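Local coordinates for protein choline dehydrogenase and related flavoproteins (Aspergillus oryzae, PDB 3Q9T) that oxidises formate as a flavin-dependent oxidase of the glucose-methanol-choline oxidoreductase family, carrying 8-formyl-FAD at its catalytic site, at residues P144-I149 / I185-D190; E226-R231 / D439-P444; V313-D318 / P411-H416. All coordinates share one frame; numbering follows the deposited sequence.

Interaction 1. Residues P144-I149 / I185-D190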
loop_
_atom_site.group_PDB
_atom_site.type_symbol
_atom_site.label_atom_id
_atom_site.label_comp_id
_atom_site.label_asym_id
_atom_site.label_seq_id
_atom_site.Cartn_x
_atom_site.Cartn_y
_atom_site.Cartn_z
ATOM N N PRO A 144 45.819 14.661 1.128
ATOM C CA PRO A 144 45.646 16.097 1.329
ATOM C C PRO A 144 44.991 16.762 0.118
ATOM O O PRO A 144 44.455 17.857 0.255
ATOM C CB PRO A 144 47.083 16.608 1.551
ATOM C CG PRO A 144 47.990 15.524 1.056
ATOM C CD PRO A 144 47.228 14.235 1.216
ATOM N N GLU A 145 45.019 16.114 -1.044
ATOM C CA GLU A 145 44.312 16.635 -2.214
ATOM C C GLU A 145 42.825 16.836 -1.893
ATOM O O GLU A 145 42.215 17.794 -2.342
ATOM C CB GLU A 145 44.461 15.689 -3.418
ATOM C CG GLU A 145 45.893 15.529 -3.943
ATOM C CD GLU A 145 45.989 14.691 -5.232
ATOM O OE1 GLU A 145 45.143 14.864 -6.145
ATOM O OE2 GLU A 145 46.925 13.863 -5.333
ATOM N N LEU A 146 42.254 15.933 -1.099
ATOM C CA LEU A 146 40.820 15.936 -0.811
ATOM C C LEU A 146 40.373 17.157 -0.016
ATOM O O LEU A 146 39.172 17.369 0.188
ATOM C CB LEU A 146 40.419 14.669 -0.054
ATOM C CG LEU A 146 39.778 13.512 -0.820
ATOM C CD1 LEU A 146 39.972 13.585 -2.330
ATOM C CD2 LEU A 146 40.289 12.196 -0.267
ATOM N N GLU A 147 41.317 17.980 0.433
ATOM C CA GLU A 147 40.876 19.150 1.185
ATOM C C GLU A 147 40.206 20.197 0.292
ATOM O O GLU A 147 39.534 21.116 0.777
ATOM C CB GLU A 147 41.965 19.717 2.113
ATOM C CG GLU A 147 43.156 20.367 1.459
ATOM C CD GLU A 147 44.187 20.805 2.496
ATOM O OE1 GLU A 147 44.044 21.937 3.032
ATOM O OE2 GLU A 147 45.120 20.006 2.781
ATOM N N LYS A 148 40.339 20.016 -1.017
ATOM C CA LYS A 148 39.673 20.893 -1.979
ATOM C C LYS A 148 38.148 20.732 -1.981
ATOM O O LYS A 148 37.442 21.505 -2.644
ATOM C CB LYS A 148 40.170 20.597 -3.384
ATOM C CG LYS A 148 39.651 19.274 -3.920
ATOM C CD LYS A 148 40.265 18.956 -5.273
ATOM C CE LYS A 148 40.293 17.447 -5.501
ATOM N NZ LYS A 148 41.377 17.038 -6.443
ATOM N N ILE A 149 37.625 19.727 -1.277
ATOM C CA ILE A 149 36.177 19.541 -1.302
ATOM C C ILE A 149 35.440 20.505 -0.381
ATOM O O ILE A 149 34.241 20.687 -0.527
ATOM C CB ILE A 149 35.715 18.081 -1.102
ATOM C CG1 ILE A 149 35.821 17.643 0.350
ATOM C CG2 ILE A 149 36.480 17.144 -2.006
ATOM C CD1 ILE A 149 35.212 16.266 0.562
ATOM N N ILE A 185 38.257 3.564 -4.505
ATOM C CA ILE A 185 38.392 4.938 -4.956
ATOM C C ILE A 185 38.142 5.921 -3.817
ATOM O O ILE A 185 37.222 5.738 -3.015
ATOM C CB ILE A 185 37.445 5.257 -6.145
ATOM C CG1 ILE A 185 37.765 6.641 -6.729
ATOM C CG2 ILE A 185 35.971 5.166 -5.713
ATOM C CD1 ILE A 185 37.052 6.951 -8.048
ATOM N N GLU A 186 38.977 6.953 -3.734
ATOM C CA GLU A 186 38.840 7.944 -2.669
ATOM C C GLU A 186 38.402 9.305 -3.190
ATOM O O GLU A 186 37.611 10.011 -2.550
ATOM C CB GLU A 186 40.133 8.062 -1.855
ATOM C CG GLU A 186 40.403 6.871 -0.952
ATOM C CD GLU A 186 39.185 6.447 -0.116
ATOM O OE1 GLU A 186 38.259 7.260 0.119
ATOM O OE2 GLU A 186 39.152 5.277 0.305
ATOM N N ASN A 187 38.911 9.682 -4.355
ATOM C CA ASN A 187 38.465 10.914 -4.973
ATOM C C ASN A 187 37.236 10.740 -5.853
ATOM O O ASN A 187 37.351 10.470 -7.043
ATOM C CB ASN A 187 39.571 11.588 -5.791
ATOM C CG ASN A 187 39.104 12.906 -6.375
ATOM O OD1 ASN A 187 38.083 13.444 -5.929
ATOM N ND2 ASN A 187 39.820 13.429 -7.376
ATOM N N ILE A 188 36.058 10.932 -5.270
ATOM C CA ILE A 188 34.817 10.882 -6.041
ATOM C C ILE A 188 34.212 12.291 -6.175
ATOM O O ILE A 188 32.993 12.461 -6.264
ATOM C CB ILE A 188 33.808 9.905 -5.385
ATOM C CG1 ILE A 188 33.494 10.343 -3.949
ATOM C CG2 ILE A 188 34.391 8.497 -5.347
ATOM C CD1 ILE A 188 32.316 9.631 -3.340
ATOM N N TYR A 189 35.073 13.307 -6.199
ATOM C CA TYR A 189 34.603 14.690 -6.139
ATOM C C TYR A 189 34.930 15.493 -7.394
ATOM O O TYR A 189 34.549 16.657 -7.490
ATOM C CB TYR A 189 35.119 15.367 -4.866
ATOM C CG TYR A 189 34.809 14.517 -3.665
ATOM C CD1 TYR A 189 33.557 14.564 -3.068
ATOM C CD2 TYR A 189 35.729 13.603 -3.183
ATOM C CE1 TYR A 189 33.237 13.743 -1.992
ATOM C CE2 TYR A 189 35.425 12.778 -2.101
ATOM C CZ TYR A 189 34.167 12.853 -1.512
ATOM O OH TYR A 189 33.844 12.037 -0.446
ATOM N N ASP A 190 35.597 14.863 -8.360
ATOM C CA ASP A 190 35.912 15.519 -9.624
ATOM C C ASP A 190 35.210 14.925 -10.834
ATOM O O ASP A 190 35.709 15.040 -11.959
ATOM C CB ASP A 190 37.419 15.529 -9.870
ATOM C CG ASP A 190 38.135 16.482 -8.959
ATOM O OD1 ASP A 190 37.645 17.623 -8.795
ATOM O OD2 ASP A 190 39.169 16.085 -8.386
#

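Interaction 2. Residues E226-R231 / D439-P444. With FAY ([(2R,3S,4R,5R)-5-(6-amino-9H-purin-9-yl)-3,4-dihydroxytetrahydrofuran-2-yl]methyl (2R,3S,4S)-5-(8-formyl-7-methyl-2,4-dioxo-3,4-dihydrobenzo[g]pteridin-10(2H)-yl)-2,3,4-trihydroxypentyl dihydrogen diphosphate), chain D.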
loop_
_atom_site.group_PDB
_atom_site.type_symbol
_atom_site.label_atom_id
_atom_site.label_comp_id
_atom_site.label_asym_id
_atom_site.label_seq_id
_atom_site.Cartn_x
_atom_site.Cartn_y
_atom_site.Cartn_z
ATOM N N GLU A 226 7.445 27.828 13.245
ATOM C CA GLU A 226 6.074 27.476 13.633
ATOM C C GLU A 226 5.002 28.241 12.861
ATOM O O GLU A 226 3.982 28.585 13.438
ATOM C CB GLU A 226 5.827 27.735 15.117
ATOM C CG GLU A 226 6.916 27.264 16.042
ATOM C CD GLU A 226 6.594 25.942 16.665
ATOM O OE1 GLU A 226 6.009 25.087 15.964
ATOM O OE2 GLU A 226 6.918 25.763 17.860
ATOM N N VAL A 227 5.216 28.505 11.573
ATOM C CA VAL A 227 4.174 29.114 10.756
ATOM C C VAL A 227 4.012 28.313 9.483
ATOM O O VAL A 227 4.992 27.878 8.887
ATOM C CB VAL A 227 4.462 30.594 10.400
ATOM C CG1 VAL A 227 4.521 31.454 11.659
ATOM C CG2 VAL A 227 5.752 30.721 9.575
ATOM N N HIS A 228 2.764 28.117 9.073
ATOM C CA HIS A 228 2.452 27.299 7.913
ATOM C C HIS A 228 2.045 28.201 6.747
ATOM O O HIS A 228 1.143 29.049 6.874
ATOM C CB HIS A 228 1.316 26.340 8.277
ATOM C CG HIS A 228 1.173 25.185 7.340
ATOM N ND1 HIS A 228 1.741 23.953 7.585
ATOM C CD2 HIS A 228 0.515 25.070 6.163
ATOM C CE1 HIS A 228 1.441 23.129 6.599
ATOM N NE2 HIS A 228 0.697 23.781 5.723
ATOM N N SER A 229 2.723 28.046 5.623
ATOM C CA SER A 229 2.413 28.855 4.442
ATOM C C SER A 229 1.007 28.587 3.922
ATOM O O SER A 229 0.564 27.428 3.809
ATOM C CB SER A 229 3.433 28.619 3.324
ATOM O OG SER A 229 3.375 27.276 2.858
ATOM N N LYS A 230 0.302 29.668 3.615
ATOM C CA LYS A 230 -0.997 29.563 2.993
ATOM C C LYS A 230 -0.887 29.766 1.496
ATOM O O LYS A 230 -1.479 29.019 0.726
ATOM C CB LYS A 230 -1.954 30.597 3.573
ATOM C CG LYS A 230 -3.280 30.605 2.873
ATOM C CD LYS A 230 -4.125 31.784 3.327
ATOM C CE LYS A 230 -5.284 32.016 2.372
ATOM N NZ LYS A 230 -6.093 33.203 2.795
ATOM N N ARG A 231 -0.121 30.776 1.086
ATOM C CA ARG A 231 -0.124 31.214 -0.312
ATOM C C ARG A 231 0.992 32.217 -0.591
ATOM O O ARG A 231 1.392 32.961 0.293
ATOM C CB ARG A 231 -1.456 31.892 -0.621
ATOM C CG ARG A 231 -1.758 32.095 -2.089
ATOM C CD ARG A 231 -3.044 32.904 -2.223
ATOM N NE ARG A 231 -4.205 32.150 -1.759
ATOM C CZ ARG A 231 -5.364 32.698 -1.408
ATOM N NH1 ARG A 231 -5.512 34.016 -1.444
ATOM N NH2 ARG A 231 -6.366 31.927 -1.000
ATOM N N ASP A 439 -6.741 23.221 0.344
ATOM C CA ASP A 439 -6.398 23.339 1.764
ATOM C C ASP A 439 -4.877 23.281 1.954
ATOM O O ASP A 439 -4.235 22.245 1.687
ATOM C CB ASP A 439 -7.083 22.207 2.539
ATOM C CG ASP A 439 -6.782 22.226 4.018
ATOM O OD1 ASP A 439 -5.895 22.983 4.472
ATOM O OD2 ASP A 439 -7.444 21.455 4.735
ATOM N N PRO A 440 -4.289 24.403 2.394
ATOM C CA PRO A 440 -2.842 24.537 2.618
ATOM C C PRO A 440 -2.305 23.601 3.705
ATOM O O PRO A 440 -1.094 23.371 3.740
ATOM C CB PRO A 440 -2.685 25.999 3.054
ATOM C CG PRO A 440 -4.084 26.444 3.463
ATOM C CD PRO A 440 -5.001 25.679 2.577
ATOM N N PHE A 441 -3.180 23.065 4.555
ATOM C CA PHE A 441 -2.751 22.147 5.610
ATOM C C PHE A 441 -2.869 20.673 5.220
ATOM O O PHE A 441 -2.562 19.794 6.019
ATOM C CB PHE A 441 -3.513 22.405 6.910
ATOM C CG PHE A 441 -3.201 23.722 7.530
ATOM C CD1 PHE A 441 -2.091 23.870 8.336
ATOM C CD2 PHE A 441 -4.006 24.835 7.282
ATOM C CE1 PHE A 441 -1.807 25.090 8.910
ATOM C CE2 PHE A 441 -3.721 26.053 7.846
ATOM C CZ PHE A 441 -2.621 26.183 8.665
ATOM N N GLN A 442 -3.321 20.396 4.000
ATOM C CA GLN A 442 -3.306 19.014 3.535
ATOM C C GLN A 442 -2.065 18.731 2.704
ATOM O O GLN A 442 -1.623 19.561 1.898
ATOM C CB GLN A 442 -4.556 18.677 2.720
ATOM C CG GLN A 442 -5.683 18.114 3.553
ATOM C CD GLN A 442 -6.918 17.806 2.732
ATOM O OE1 GLN A 442 -6.902 17.884 1.496
ATOM N NE2 GLN A 442 -8.000 17.452 3.418
ATOM N N GLN A 443 -1.502 17.549 2.898
ATOM C CA GLN A 443 -0.353 17.154 2.098
ATOM C C GLN A 443 -0.735 17.090 0.617
ATOM O O GLN A 443 -1.870 16.758 0.269
ATOM C CB GLN A 443 0.212 15.823 2.583
ATOM C CG GLN A 443 -0.648 14.611 2.275
ATOM C CD GLN A 443 0.172 13.353 2.340
ATOM O OE1 GLN A 443 0.412 12.821 3.423
ATOM N NE2 GLN A 443 0.654 12.890 1.190
ATOM N N PRO A 444 0.204 17.453 -0.265
ATOM C CA PRO A 444 -0.115 17.224 -1.672
ATOM C C PRO A 444 -0.124 15.712 -1.891
ATOM O O PRO A 444 0.395 14.955 -1.054
ATOM C CB PRO A 444 1.072 17.863 -2.398
ATOM C CG PRO A 444 2.216 17.667 -1.444
ATOM C CD PRO A 444 1.610 17.852 -0.067
HETATM P P FAY D . 15.461 20.905 0.293
HETATM N N1 FAY D . 20.799 13.270 0.943
HETATM C C2 FAY D . 22.167 13.059 1.098
HETATM O O2 FAY D . 22.968 13.694 0.423
HETATM N N3 FAY D . 22.643 12.528 2.278
HETATM C C4 FAY D . 21.820 11.709 3.010
HETATM O O4 FAY D . 22.335 10.711 3.548
HETATM N N5 FAY D . 19.584 11.108 3.592
HETATM C C6 FAY D . 17.472 10.861 4.590
HETATM C C7 FAY D . 16.162 11.266 4.780
HETATM C C8 FAY D . 15.654 12.328 4.024
HETATM O O8 FAY D . 13.922 13.899 3.887
HETATM C C9 FAY D . 16.511 13.045 3.178
HETATM P PA FAY D . 13.974 20.633 2.685
HETATM C "C1'" FAY D . 18.150 14.408 1.154
HETATM C C10 FAY D . 19.908 12.674 1.803
HETATM N N10 FAY D . 18.606 13.168 1.926
HETATM N N1A FAY D . 4.891 26.099 5.371
HETATM O O1A FAY D . 12.973 19.608 3.102
HETATM C C1B FAY D . 9.594 23.781 5.091
HETATM O O1P FAY D . 16.018 22.262 0.647
HETATM C "C2'" FAY D . 18.559 15.716 1.870
HETATM O "O2'" FAY D . 18.266 15.564 3.213
HETATM C C2A FAY D . 6.054 26.468 6.020
HETATM O O2A FAY D . 15.329 20.447 3.297
HETATM C C2B FAY D . 9.984 22.424 5.648
HETATM O O2B FAY D . 9.662 22.269 7.019
HETATM O O2P FAY D . 15.118 20.824 -1.183
HETATM C "C3'" FAY D . 18.063 17.122 1.397
HETATM O "O3'" FAY D . 17.725 18.037 2.438
HETATM N N3A FAY D . 7.220 25.743 5.840
HETATM C C3B FAY D . 11.482 22.435 5.437
HETATM O O3B FAY D . 12.080 23.134 6.501
HETATM O O3P FAY D . 14.087 20.653 1.095
HETATM C "C4'" FAY D . 16.912 17.113 0.422
HETATM O "O4'" FAY D . 17.281 16.193 -0.601
HETATM C C4A FAY D . 7.220 24.666 5.014
HETATM C C4B FAY D . 11.664 23.280 4.200
HETATM O O4B FAY D . 10.440 23.961 3.983
HETATM C C4X FAY D . 20.437 11.786 2.758
HETATM C "C5'" FAY D . 16.650 18.534 -0.135
HETATM O "O5'" FAY D . 16.429 19.656 0.732
HETATM C C5A FAY D . 6.061 24.285 4.343
HETATM C C5B FAY D . 12.041 22.431 3.001
HETATM O O5B FAY D . 13.400 22.090 3.124
HETATM C C5X FAY D . 18.247 11.440 3.589
HETATM C C6A FAY D . 4.881 25.002 4.526
HETATM N N6A FAY D . 3.742 24.578 3.960
HETATM N N7A FAY D . 6.351 23.199 3.597
HETATM C C7M FAY D . 15.276 10.419 5.662
HETATM C C8A FAY D . 7.653 22.886 3.761
HETATM C C8M FAY D . 14.418 12.984 4.506
HETATM C C9A FAY D . 17.799 12.585 2.910
HETATM N N9A FAY D . 8.198 23.778 4.637
HETATM O O HOH W 1 0.912 25.036 2.558
#

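Interaction 3. Residues V313-D318 / P411-H416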
loop_
_atom_site.group_PDB
_atom_site.type_symbol
_atom_site.label_atom_id
_atom_site.label_comp_id
_atom_site.label_asym_id
_atom_site.label_seq_id
_atom_site.Cartn_x
_atom_site.Cartn_y
_atom_site.Cartn_z
ATOM N N VAL A 313 18.783 -6.962 4.787
ATOM C CA VAL A 313 19.572 -7.169 6.003
ATOM C C VAL A 313 20.213 -8.564 6.075
ATOM O O VAL A 313 19.566 -9.577 5.807
ATOM C CB VAL A 313 18.712 -6.981 7.257
ATOM C CG1 VAL A 313 19.463 -7.475 8.510
ATOM C CG2 VAL A 313 18.281 -5.512 7.399
ATOM N N LEU A 314 21.495 -8.605 6.431
ATOM C CA LEU A 314 22.144 -9.853 6.783
ATOM C C LEU A 314 22.479 -9.879 8.269
ATOM O O LEU A 314 22.982 -8.907 8.819
ATOM C CB LEU A 314 23.438 -10.041 5.991
ATOM C CG LEU A 314 23.316 -10.014 4.476
ATOM C CD1 LEU A 314 24.692 -10.278 3.846
ATOM C CD2 LEU A 314 22.285 -11.050 4.048
ATOM N N ARG A 315 22.224 -11.009 8.915
ATOM C CA ARG A 315 22.766 -11.228 10.237
ATOM C C ARG A 315 24.232 -11.591 10.052
ATOM O O ARG A 315 24.597 -12.373 9.179
ATOM C CB ARG A 315 22.014 -12.321 10.987
ATOM C CG ARG A 315 22.613 -12.636 12.345
ATOM C CD ARG A 315 21.732 -13.593 13.116
ATOM N NE ARG A 315 22.246 -13.848 14.455
ATOM C CZ ARG A 315 21.519 -13.742 15.562
ATOM N NH1 ARG A 315 20.250 -13.370 15.480
ATOM N NH2 ARG A 315 22.059 -13.996 16.751
ATOM N N VAL A 316 25.075 -10.999 10.874
ATOM C CA VAL A 316 26.494 -11.048 10.635
ATOM C C VAL A 316 27.095 -11.495 11.958
ATOM O O VAL A 316 26.407 -11.448 12.969
ATOM C CB VAL A 316 26.956 -9.657 10.168
ATOM C CG1 VAL A 316 27.604 -8.892 11.292
ATOM C CG2 VAL A 316 27.831 -9.775 8.950
ATOM N N LYS A 317 28.334 -11.983 11.958
ATOM C CA LYS A 317 28.935 -12.492 13.192
ATOM C C LYS A 317 29.035 -11.442 14.297
ATOM O O LYS A 317 29.245 -10.252 14.025
ATOM C CB LYS A 317 30.314 -13.069 12.920
ATOM C CG LYS A 317 30.280 -14.364 12.152
ATOM C CD LYS A 317 31.642 -15.062 12.208
ATOM C CE LYS A 317 31.634 -16.332 11.368
ATOM N NZ LYS A 317 30.266 -16.942 11.326
ATOM N N ASP A 318 28.900 -11.883 15.543
ATOM C CA ASP A 318 29.000 -10.964 16.670
ATOM C C ASP A 318 30.228 -10.066 16.518
ATOM O O ASP A 318 31.319 -10.553 16.211
ATOM C CB ASP A 318 29.083 -11.720 18.001
ATOM C CG ASP A 318 27.735 -12.264 18.461
ATOM O OD1 ASP A 318 26.697 -11.977 17.810
ATOM O OD2 ASP A 318 27.720 -12.966 19.500
ATOM N N PRO A 411 15.097 -7.111 14.711
ATOM C CA PRO A 411 15.472 -8.380 15.340
ATOM C C PRO A 411 15.844 -8.161 16.808
ATOM O O PRO A 411 16.373 -7.109 17.156
ATOM C CB PRO A 411 16.694 -8.842 14.529
ATOM C CG PRO A 411 16.626 -8.080 13.243
ATOM C CD PRO A 411 15.981 -6.762 13.583
ATOM N N LYS A 412 15.562 -9.154 17.643
ATOM C CA LYS A 412 15.796 -9.063 19.077
ATOM C C LYS A 412 17.245 -9.351 19.473
ATOM O O LYS A 412 17.710 -8.858 20.503
ATOM C CB LYS A 412 14.851 -10.014 19.815
ATOM C CG LYS A 412 13.372 -9.682 19.632
ATOM C CD LYS A 412 12.476 -10.798 20.151
ATOM C CE LYS A 412 11.007 -10.424 20.026
ATOM N NZ LYS A 412 10.704 -9.173 20.778
ATOM N N THR A 413 17.947 -10.130 18.646
ATOM C CA THR A 413 19.326 -10.544 18.909
ATOM C C THR A 413 20.208 -10.415 17.669
ATOM O O THR A 413 19.713 -10.250 16.554
ATOM C CB THR A 413 19.385 -12.033 19.269
ATOM O OG1 THR A 413 19.130 -12.810 18.088
ATOM C CG2 THR A 413 18.355 -12.386 20.345
ATOM N N GLY A 414 21.518 -10.533 17.859
ATOM C CA GLY A 414 22.447 -10.591 16.741
ATOM C C GLY A 414 22.879 -9.234 16.209
ATOM O O GLY A 414 22.187 -8.234 16.360
ATOM N N ASP A 415 24.044 -9.199 15.587
ATOM C CA ASP A 415 24.477 -7.989 14.915
ATOM C C ASP A 415 24.069 -8.105 13.437
ATOM O O ASP A 415 23.928 -9.204 12.907
ATOM C CB ASP A 415 25.987 -7.786 15.079
ATOM C CG ASP A 415 26.378 -7.414 16.511
ATOM O OD1 ASP A 415 25.627 -6.673 17.178
ATOM O OD2 ASP A 415 27.448 -7.859 16.977
ATOM N N HIS A 416 23.839 -6.980 12.784
ATOM C CA HIS A 416 23.395 -7.032 11.400
ATOM C C HIS A 416 24.134 -6.056 10.505
ATOM O O HIS A 416 24.776 -5.123 10.977
ATOM C CB HIS A 416 21.896 -6.770 11.342
ATOM C CG HIS A 416 21.098 -7.749 12.146
ATOM N ND1 HIS A 416 20.997 -7.671 13.520
ATOM C CD2 HIS A 416 20.409 -8.856 11.777
ATOM C CE1 HIS A 416 20.258 -8.675 13.959
ATOM N NE2 HIS A 416 19.888 -9.407 12.923
HETATM O O HOH W 2 25.427 -11.676 15.335
#

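Interaction 1. Residues P144-I149 / I185-D190
The dense part of this contact is the ring of Tyr189, pressed against Ile149 at the end of the 3-10 turn 144-149. Ile149 has CG1 in the crowded position between its backbone N and carbonyl carbon (chi1 76°), which sends CD1 over the middle of one ring face, 4.1 Å from the centroid and nearly on the ring normal, a CH-pi contact. Its other branch, CG2, sits at the ring's root, 3.5 Å from Tyr189 CG. Leu146 CD1 lies obliquely to the ring, 4.3 Å from Tyr189 CD2, and rests on Asn187 CB at 4.0 Å.

On the solvent side the contact turns looser and polar. The extended Lys148 chain meets Asp190 tip to tip in a salt bridge: Lys148 NZ lies 3.1 Å from Asp190 OD2, on its syn lone pair. That same OD2 takes a nearly straight bond from Asn187 ND2, 2.9 Å long and coming from above the carboxylate plane, while Asp190 OD1 pairs with Arg130. Two donors therefore fix the carboxylate oxygen and probably favour its ionised form. Asn187 OD1 in turn accepts from Tyr189 N at 3.0 Å, an Asx turn in the loop between helix 167-179 and strand 195-204.

Interaction 2. Residues E226-R231 / D439-P444
His228 carries CG anti to its backbone N (chi1 -163°), and Phe441 carries its CG anti to the carbonyl carbon (chi1 -67°), so the two side chains slide past each other in opposite directions and their rings overlap. The result is an offset stack with centroids 4.3 Å apart and planes inclined by 24°; Phe441 CD1 and CE1 lie over the imidazole. On the opposite imidazole face sits the adenine amino group, N6A of the FAD being 3.6 Å from His228 NE2. In the ring plane, NE2 donates to Pro440 O at 2.7 Å, although it reaches that oxygen from above the carbonyl plane.

The type I turn 439-442 presents this carbonyl, and Asp439 OD1 also accepts from Phe441 N (2.7 Å), an Asx turn. Water 1 lies 2.7 Å from Ser229 O and 2.9 Å from Pro440 O, with a weak link to N6A. In the strand, Ser229 N meets adenine N1A almost head-on at 2.9 Å; Ser229 OG bonds to Gln266. Lys273 also donates to Pro440 O. Because NE2 is a donor, it carries a proton; N1A accepts from the strand amide of Ser229, and the imidazole is the middle layer between the Phe441 ring and the adenine amino group.

Interaction 3. Residues V313-D318 / P411-H416
Here the antiparallel pairing of strands 308-316 and 415-423 has its end, where the first strand finishes and the second starts, within the large mixed sheet of this GMC-family fold. Arg315 and His416 form a non-hydrogen-bonded pair with CA atoms 4.4 Å apart. Next to it Val316 N donates to Asp415 O, 2.9 Å and nearly straight, though from above the carbonyl plane. Water 2 bridges the other side. It accepts from Asp415 N and donates to Val316 O (2.6 Å) and to Asp318 OD1 (2.8 Å), so one solvent molecule satisfies a strand amide, a strand carbonyl and a carboxylate where the chains splay.

Asp415, with CG anti to its carbonyl carbon (chi1 -70°), turns its carboxylate towards the turn that follows the first strand: OD2 accepts from Gly319 N and OD1 from Asp324 N. Asp318 OD1 lies 4.3 Å from Asp415 OD2, a repulsion that these amides and the water probably soften. His416 N is taken by Asp323, and Gly414 O by Arg328. The His416 ring is tucked against the first strand, its CD2 3.7 Å from Val313 CG1.

Arg315 runs extended from CG to NE, with CG anti to the backbone N (chi1 176°), and crosses the Thr413 side chain obliquely. The guanidinium lies flat over Gly414, where a CB would collide with Arg315 CZ; separately, the Gly414 backbone (phi 85°) by itself calls for glycine. NE faces Glu482 in a long, weak ion pair. At the guanidinium edge, in its plane, Thr413 OG1 takes a 2.9 Å bond from Arg315 NH1 and a weak one from NH2, while Gly414 CA sits 3.4 Å from Arg315 NH2.

Overall arrangement
The three contacts do not touch one another. Interaction 2 is the one on the cofactor, at its adenine end, and it ties strand 227-235, which holds the FAD-binding Ser229, to a loop more than 200 residues later. Interaction 1 lies across the chain's centre from it, about 41 Å between centres, with the Tyr189 side chain about 11 Å from the bound FAD and about 7 Å from that of the FAD-binding Thr100. Interaction 3 is away from the annotated sites; its centre is about 34 Å from that of interaction 1 and about 42 Å from that of interaction 2. Along the chain, interaction 3 is nested inside the loop closed by interaction 2, whereas interaction 1 is complete before either opens.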